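Local structure of sterol regulatory element-binding protein cleavage-activating protein (Schizosaccharomyces pombe, 4YHC) at residues F124-T129 and N187-L192; F365-K370 and Y456-G461; T407-V412 and S424-M429. The protein escorts the transcription factor precursor Sre1 so that it can be processed when sterol or oxygen is low, the chain here being the escort's WD40 domain. The protein carries 9 engineered substitutions. All blocks are in the same frame, centred on the assembly; numbering follows the deposited sequence.

Interaction 1 (F124-T129 and N187-L192); sequences FWMPGT and NRIASL. Engineered in segment 187-192: Ser191 (natural residue Cys).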
# COMPACT_ATOMS: atom_id res chain seq x y z
N PHE A 124 5.95 8.29 -8.06
CA PHE A 124 6.60 7.78 -6.85
C PHE A 124 7.68 8.74 -6.51
O PHE A 124 8.37 9.17 -7.39
CB PHE A 124 7.46 6.50 -7.12
CG PHE A 124 6.82 5.51 -7.97
CD1 PHE A 124 5.76 4.83 -7.52
CD2 PHE A 124 7.34 5.23 -9.21
CE1 PHE A 124 5.16 3.89 -8.29
CE2 PHE A 124 6.75 4.31 -10.01
CZ PHE A 124 5.64 3.64 -9.56
N TRP A 125 7.84 9.02 -5.23
CA TRP A 125 9.00 9.72 -4.69
C TRP A 125 10.07 8.74 -4.22
O TRP A 125 9.77 7.76 -3.52
CB TRP A 125 8.57 10.48 -3.45
CG TRP A 125 7.65 11.66 -3.67
CD1 TRP A 125 6.38 11.62 -4.12
CD2 TRP A 125 7.91 13.00 -3.35
NE1 TRP A 125 5.83 12.84 -4.07
CE2 TRP A 125 6.75 13.72 -3.59
CE3 TRP A 125 9.00 13.66 -2.80
CZ2 TRP A 125 6.65 15.13 -3.39
CZ3 TRP A 125 8.91 15.04 -2.54
CH2 TRP A 125 7.76 15.76 -2.87
N MET A 126 11.33 9.01 -4.54
CA MET A 126 12.38 8.19 -4.00
C MET A 126 13.48 9.08 -3.40
O MET A 126 13.81 10.09 -3.97
CB MET A 126 12.95 7.27 -5.06
CG MET A 126 11.83 6.42 -5.76
SD MET A 126 12.53 5.31 -6.96
CE MET A 126 12.80 3.95 -5.89
N PRO A 127 14.05 8.67 -2.29
CA PRO A 127 15.07 9.51 -1.64
C PRO A 127 16.28 9.62 -2.54
O PRO A 127 16.64 8.64 -3.13
CB PRO A 127 15.42 8.75 -0.34
CG PRO A 127 14.94 7.33 -0.55
CD PRO A 127 13.85 7.37 -1.61
N GLY A 128 16.80 10.83 -2.74
CA GLY A 128 18.07 11.01 -3.43
C GLY A 128 19.20 11.19 -2.42
O GLY A 128 19.36 10.39 -1.51
N THR A 129 19.91 12.29 -2.54
CA THR A 129 21.05 12.60 -1.67
C THR A 129 20.70 13.60 -0.53
O THR A 129 21.41 14.59 -0.31
CB THR A 129 22.27 13.07 -2.52
OG1 THR A 129 23.02 14.05 -1.80
CG2 THR A 129 21.85 13.69 -3.88
N ASN A 187 17.85 2.44 -5.43
CA ASN A 187 16.53 2.82 -5.87
C ASN A 187 16.20 2.08 -7.13
O ASN A 187 17.02 1.99 -8.00
CB ASN A 187 16.45 4.30 -6.11
CG ASN A 187 16.52 5.09 -4.83
OD1 ASN A 187 16.32 4.53 -3.74
ND2 ASN A 187 16.65 6.42 -4.96
N ARG A 188 15.02 1.48 -7.18
CA ARG A 188 14.62 0.65 -8.30
C ARG A 188 13.23 0.97 -8.73
O ARG A 188 12.40 1.34 -7.91
CB ARG A 188 14.71 -0.80 -7.92
CG ARG A 188 16.00 -1.26 -7.35
CD ARG A 188 16.03 -2.79 -7.28
NE ARG A 188 16.97 -3.32 -6.27
CZ ARG A 188 18.28 -3.53 -6.46
NH1 ARG A 188 19.06 -3.97 -5.47
NH2 ARG A 188 18.85 -3.24 -7.60
N ILE A 189 12.97 0.93 -10.03
CA ILE A 189 11.62 1.03 -10.57
C ILE A 189 11.34 -0.21 -11.39
O ILE A 189 12.08 -0.50 -12.37
CB ILE A 189 11.46 2.23 -11.50
CG1 ILE A 189 11.92 3.50 -10.80
CG2 ILE A 189 10.03 2.38 -11.95
CD1 ILE A 189 10.96 3.98 -9.72
N ALA A 190 10.26 -0.91 -11.06
CA ALA A 190 9.94 -2.20 -11.69
C ALA A 190 8.63 -2.05 -12.42
O ALA A 190 7.70 -1.48 -11.86
CB ALA A 190 9.83 -3.30 -10.64
N SER A 191 8.56 -2.58 -13.66
CA SER A 191 7.39 -2.45 -14.51
C SER A 191 7.00 -3.77 -15.17
O SER A 191 7.79 -4.46 -15.75
CB SER A 191 7.61 -1.35 -15.57
OG SER A 191 8.17 -0.18 -15.00
N LEU A 192 5.76 -4.13 -15.04
CA LEU A 192 5.23 -5.32 -15.69
C LEU A 192 4.58 -4.81 -16.94
O LEU A 192 3.71 -3.91 -16.87
CB LEU A 192 4.19 -6.02 -14.80
CG LEU A 192 3.38 -7.17 -15.48
CD1 LEU A 192 4.33 -8.25 -15.93
CD2 LEU A 192 2.40 -7.73 -14.48
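Met126 and Ile189 meet between two neighbouring blades of the WD40 beta-propeller, the first on strand 121-127 of one four-stranded sheet and the second on strand 187-193 of the next. The strands run roughly antiparallel, at 156°, but their axes stay 8.5 Å apart, too far for backbone pairing, and side chains bridge the distance. The tight part is here: Ile189 CD1 lies 3.4 Å from Met126 SD and also meets the Phe124 ring, 3.9 Å from CD2. The Met126 chain bends at its end (chi3 89°), carrying CE to within 3.3 Å of the carbonyl oxygen of Arg188 and beside Asn187 CB. Val182, on the strand next to 187-193, adds to the apolar surroundings of Met126. Arg188 starts away from the other segment, and its guanidinium forms a salt bridge with Asp234 and a hydrogen bond to a citric acid molecule, probably from the crystallisation liquor.

Toward the partly exposed end the packing thins, and Pro127 CD comes only within 4.3 Å of Asn187 OD1. A polar link takes over: Asn187 ND2 donates to Pro127 O at 2.9 Å, with the acceptor lying almost in the plane of the Asn187 carboxamide.

Interaction 2 (F365-K370 and Y456-G461); sequences FGMRRK and YVALVG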
# COMPACT_ATOMS: atom_id res chain seq x y z
N PHE A 365 -9.63 -6.71 8.04
CA PHE A 365 -10.80 -5.97 8.49
C PHE A 365 -11.74 -5.83 7.36
O PHE A 365 -11.34 -5.72 6.20
CB PHE A 365 -10.42 -4.59 9.00
CG PHE A 365 -9.42 -4.61 10.17
CD1 PHE A 365 -9.86 -4.77 11.49
CD2 PHE A 365 -8.07 -4.46 9.96
CE1 PHE A 365 -8.98 -4.77 12.58
CE2 PHE A 365 -7.17 -4.46 11.05
CZ PHE A 365 -7.61 -4.64 12.35
N GLY A 366 -13.01 -5.72 7.70
CA GLY A 366 -14.00 -5.54 6.69
C GLY A 366 -15.25 -4.88 7.15
O GLY A 366 -15.51 -4.83 8.34
N MET A 367 -16.07 -4.40 6.17
CA MET A 367 -17.36 -3.81 6.45
C MET A 367 -18.38 -4.23 5.37
O MET A 367 -18.06 -4.21 4.18
CB MET A 367 -17.27 -2.29 6.43
CG MET A 367 -16.52 -1.68 7.59
SD MET A 367 -16.77 0.11 7.76
CE MET A 367 -18.48 0.21 8.26
N ARG A 368 -19.60 -4.54 5.78
CA ARG A 368 -20.75 -4.77 4.82
C ARG A 368 -22.02 -4.13 5.33
O ARG A 368 -22.26 -4.15 6.55
CB ARG A 368 -21.07 -6.23 4.58
CG ARG A 368 -20.97 -7.12 5.78
CD ARG A 368 -21.20 -8.56 5.36
NE ARG A 368 -22.58 -8.81 5.11
CZ ARG A 368 -23.41 -9.40 5.96
NH1 ARG A 368 -23.00 -9.85 7.15
NH2 ARG A 368 -24.67 -9.55 5.61
N ARG A 369 -22.79 -3.56 4.42
CA ARG A 369 -24.09 -3.03 4.79
C ARG A 369 -25.06 -4.22 4.77
O ARG A 369 -25.28 -4.74 3.74
CB ARG A 369 -24.55 -1.88 3.87
CG ARG A 369 -25.81 -1.18 4.40
CD ARG A 369 -26.61 -0.38 3.40
NE ARG A 369 -25.74 0.24 2.46
CZ ARG A 369 -25.52 -0.21 1.25
NH1 ARG A 369 -26.16 -1.28 0.80
NH2 ARG A 369 -24.65 0.42 0.48
N LYS A 370 -25.56 -4.68 5.93
CA LYS A 370 -26.59 -5.72 6.03
C LYS A 370 -27.97 -5.28 5.58
O LYS A 370 -28.65 -6.04 4.94
CB LYS A 370 -26.76 -6.20 7.46
CG LYS A 370 -25.60 -7.05 7.94
CD LYS A 370 -25.96 -7.76 9.24
CE LYS A 370 -25.61 -6.94 10.45
NZ LYS A 370 -25.92 -7.76 11.63
N TYR A 456 -17.12 9.70 3.23
CA TYR A 456 -16.49 9.64 4.53
C TYR A 456 -15.41 8.57 4.51
O TYR A 456 -15.43 7.71 3.64
CB TYR A 456 -17.51 9.24 5.58
CG TYR A 456 -18.63 10.27 5.70
CD1 TYR A 456 -19.78 10.16 4.90
CD2 TYR A 456 -18.55 11.34 6.61
CE1 TYR A 456 -20.82 11.11 4.98
CE2 TYR A 456 -19.62 12.28 6.72
CZ TYR A 456 -20.75 12.16 5.88
OH TYR A 456 -21.85 13.03 5.89
N VAL A 457 -14.55 8.60 5.51
CA VAL A 457 -13.69 7.48 5.80
C VAL A 457 -13.80 6.98 7.25
O VAL A 457 -13.82 7.78 8.17
CB VAL A 457 -12.23 7.60 5.22
CG1 VAL A 457 -11.89 8.92 4.53
CG2 VAL A 457 -11.16 6.97 6.08
N ALA A 458 -13.83 5.66 7.37
CA ALA A 458 -13.82 4.99 8.65
C ALA A 458 -12.47 4.38 8.83
O ALA A 458 -12.00 3.71 7.92
CB ALA A 458 -14.83 3.84 8.70
N LEU A 459 -11.97 4.53 10.03
CA LEU A 459 -10.81 3.82 10.52
C LEU A 459 -11.29 2.68 11.38
O LEU A 459 -12.15 2.87 12.29
CB LEU A 459 -9.97 4.79 11.34
CG LEU A 459 -8.84 5.60 10.71
CD1 LEU A 459 -8.86 5.78 9.23
CD2 LEU A 459 -8.59 6.92 11.45
N VAL A 460 -10.73 1.51 11.13
CA VAL A 460 -11.07 0.26 11.82
C VAL A 460 -9.79 -0.42 12.18
O VAL A 460 -8.92 -0.65 11.32
CB VAL A 460 -11.86 -0.69 10.89
CG1 VAL A 460 -12.32 -1.97 11.60
CG2 VAL A 460 -13.11 0.03 10.32
N GLY A 461 -9.66 -0.75 13.46
CA GLY A 461 -8.43 -1.34 13.98
C GLY A 461 -8.55 -2.19 15.22
O GLY A 461 -9.61 -2.24 15.84
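Phe365 lies against the backbone of Val460 and Gly461 at a junction between blades of the WD40 propeller, an aromatic ring on main chain as well as side chain. Val460 O sits over the centre of the ring, 4.0 Å above its plane, and Gly461 N is over the same face. The ring's CE1 is 3.7 Å from Gly461 C, a close approach to a residue with no side chain of its own. Val460 holds CG1 anti to its backbone N (chi1 -176°), where it meets Phe365 CD1 at 3.7 Å. Its other branch, CG2, faces Met367, whose SD touches Ala458 CB more closely, at 4.3 Å.

A second shell encloses these groups. Val449 and Ile451, from the strand beside 456-462, pack on Phe365 and Met367 respectively, while Ile22 of strand 20-24 touches Met367, Ala458 and Val460. Met414 and Val412 reach in from the strand next to 363-374. Backbone bonds run from Phe365 to Val356, in its own sheet, and from Val457 to Val25, just beyond strand 20-24.

The two strands belong to separate sheets, their segment axes 7.9 Å apart at closest approach and 132° between directions. What joins them at this buried surface is apolar: dispersion contacts between aliphatic, thioether and aromatic groups, with the peptide of Val460 and Gly461 supplying part of the surface.

Interaction 3 (T407-V412 and S424-M429); sequences TQVWEV and SKSLKM. Engineered in segment 424-429: Ser424 (natural residue Cys).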
# COMPACT_ATOMS: atom_id res chain seq x y z
N THR A 407 -32.09 4.42 7.93
CA THR A 407 -31.40 3.73 8.97
C THR A 407 -30.75 2.50 8.32
O THR A 407 -31.38 1.81 7.53
CB THR A 407 -32.41 3.33 10.09
OG1 THR A 407 -32.82 4.52 10.78
CG2 THR A 407 -31.81 2.38 11.03
N GLN A 408 -29.46 2.27 8.62
CA GLN A 408 -28.70 1.19 8.03
C GLN A 408 -28.05 0.38 9.11
O GLN A 408 -27.59 0.93 10.13
CB GLN A 408 -27.60 1.75 7.12
CG GLN A 408 -28.07 2.52 5.90
CD GLN A 408 -26.99 3.38 5.25
OE1 GLN A 408 -25.86 3.50 5.75
NE2 GLN A 408 -27.35 4.03 4.17
N VAL A 409 -27.97 -0.92 8.92
CA VAL A 409 -27.26 -1.75 9.82
C VAL A 409 -26.03 -2.20 9.05
O VAL A 409 -26.18 -2.73 7.92
CB VAL A 409 -28.03 -2.99 10.24
CG1 VAL A 409 -27.19 -3.78 11.19
CG2 VAL A 409 -29.34 -2.61 10.95
N TRP A 410 -24.85 -2.01 9.65
CA TRP A 410 -23.55 -2.49 9.07
C TRP A 410 -22.95 -3.55 9.94
O TRP A 410 -23.23 -3.62 11.19
CB TRP A 410 -22.60 -1.32 8.93
CG TRP A 410 -23.03 -0.29 7.98
CD1 TRP A 410 -23.98 0.66 8.17
CD2 TRP A 410 -22.50 -0.06 6.66
NE1 TRP A 410 -24.12 1.44 7.01
CE2 TRP A 410 -23.16 1.06 6.11
CE3 TRP A 410 -21.48 -0.67 5.91
CZ2 TRP A 410 -22.91 1.53 4.83
CZ3 TRP A 410 -21.18 -0.16 4.62
CH2 TRP A 410 -21.91 0.92 4.10
N GLU A 411 -22.18 -4.45 9.35
CA GLU A 411 -21.39 -5.36 10.10
C GLU A 411 -19.92 -4.91 9.87
O GLU A 411 -19.50 -4.69 8.72
CB GLU A 411 -21.60 -6.81 9.70
CG GLU A 411 -20.68 -7.76 10.46
CD GLU A 411 -20.46 -9.10 9.79
OE1 GLU A 411 -20.72 -9.26 8.57
OE2 GLU A 411 -19.96 -10.01 10.50
N VAL A 412 -19.23 -4.63 10.96
CA VAL A 412 -17.77 -4.36 11.00
C VAL A 412 -17.08 -5.55 11.55
O VAL A 412 -17.42 -6.05 12.64
CB VAL A 412 -17.46 -3.18 11.88
CG1 VAL A 412 -16.06 -2.67 11.62
CG2 VAL A 412 -18.47 -2.11 11.62
N SER A 424 -16.96 -9.69 15.20
CA SER A 424 -17.80 -8.79 14.45
C SER A 424 -18.60 -7.92 15.37
O SER A 424 -18.82 -8.29 16.50
CB SER A 424 -18.73 -9.54 13.50
OG SER A 424 -19.61 -10.31 14.28
N LYS A 425 -18.92 -6.72 14.91
CA LYS A 425 -19.73 -5.78 15.62
C LYS A 425 -20.78 -5.31 14.64
O LYS A 425 -20.52 -5.08 13.43
CB LYS A 425 -18.92 -4.58 16.17
CG LYS A 425 -17.90 -4.93 17.25
CD LYS A 425 -17.35 -3.74 17.99
CE LYS A 425 -16.49 -4.21 19.19
NZ LYS A 425 -15.97 -3.06 19.95
N SER A 426 -22.00 -5.23 15.14
CA SER A 426 -23.14 -4.68 14.42
C SER A 426 -23.19 -3.15 14.66
O SER A 426 -23.07 -2.68 15.81
CB SER A 426 -24.40 -5.43 14.93
OG SER A 426 -25.54 -5.07 14.20
N LEU A 427 -23.34 -2.37 13.60
CA LEU A 427 -23.25 -0.92 13.70
C LEU A 427 -24.50 -0.40 13.05
O LEU A 427 -24.66 -0.51 11.81
CB LEU A 427 -22.03 -0.39 12.97
CG LEU A 427 -21.78 1.10 13.12
CD1 LEU A 427 -20.44 1.50 12.46
CD2 LEU A 427 -22.83 1.93 12.48
N LYS A 428 -25.40 0.17 13.85
CA LYS A 428 -26.63 0.74 13.29
C LYS A 428 -26.50 2.24 13.17
O LYS A 428 -26.19 2.91 14.15
CB LYS A 428 -27.83 0.41 14.17
CG LYS A 428 -29.09 1.04 13.65
CD LYS A 428 -30.25 0.99 14.66
CE LYS A 428 -31.07 -0.30 14.62
NZ LYS A 428 -32.53 -0.05 14.94
N MET A 429 -26.76 2.78 11.98
CA MET A 429 -26.63 4.21 11.70
C MET A 429 -28.03 4.78 11.45
O MET A 429 -28.73 4.40 10.47
CB MET A 429 -25.79 4.46 10.43
CG MET A 429 -24.32 3.97 10.51
SD MET A 429 -23.41 4.48 9.01
CE MET A 429 -21.80 3.78 9.27
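Gln408 OE1, near Met429 SD, is gripped by two donors, the indole NE1 of Trp410 at 3.0 Å and the hydroxyl of Ser432. The oxygen lies almost in the indole plane, while the N-H approaches 31° out of the carboxamide plane; at the other end of the amide, NE2 is bonded to Ile434 O. With the indole fixed in rotation, Met429 crosses it obliquely in a Met-aromatic contact. Its methyl CE stands over one face, 4.1 Å from the centroid of the five-membered ring of Trp410 in a CH-pi contact, and SD lies more to the side, 3.7 Å from Trp410 NE1.

Behind these side chains is an antiparallel hairpin, two inner strands of a five-stranded propeller sheet. Gln408 with Met429, Trp410 with Leu427 and Val412 with Lys425 form hydrogen-bonded pairs, six bonds in all, of which Trp410 N to Leu427 O is the shortest at 2.6 Å, and their side chains share one face. On it Leu427 CB packs on Val412 CG2 at 4.2 Å, and Ile22 touches both. Lys425 NZ forms a salt bridge with Asp12, with Glu17 O and Phe20 O as further partners.

The other face carries Val409, Glu411, Ser426 and Lys428. There Val409 CG1 lies 3.7 Å from Ser426 OG, and Glu411 passes the engineered Ser424, OE2 coming 3.3 Å from its CB, while OE1 forms a salt bridge with Arg368. One face is thus largely buried, its amide, indole and thioether packed together beside Lys425; the other is mostly polar around Val409, where Arg368 probably steadies Glu411 as an anion.

Overall arrangement
From the N terminus, interaction 1 comes first, closing a loop of 57 residues between the predicted third and fourth WD repeats. It ends well before interaction 2 opens, and the two lie on opposite sides of the chain's centre, about 32 Å apart between centres. Interaction 2 spans 85 residues and joins strand 363-374 to the last strand, 456-462, whose sheet also takes in strand 20-24. Interaction 3, a hairpin, nests inside that loop. Its strand 406-416 neighbours 363-374 in one sheet, so interactions 2 and 3 touch, through Arg368 and Glu411. Interaction 1 thus joins adjacent blades, while the other two lie where N-terminal strands 6-8 and 20-24 join sheets made of C-terminal strands.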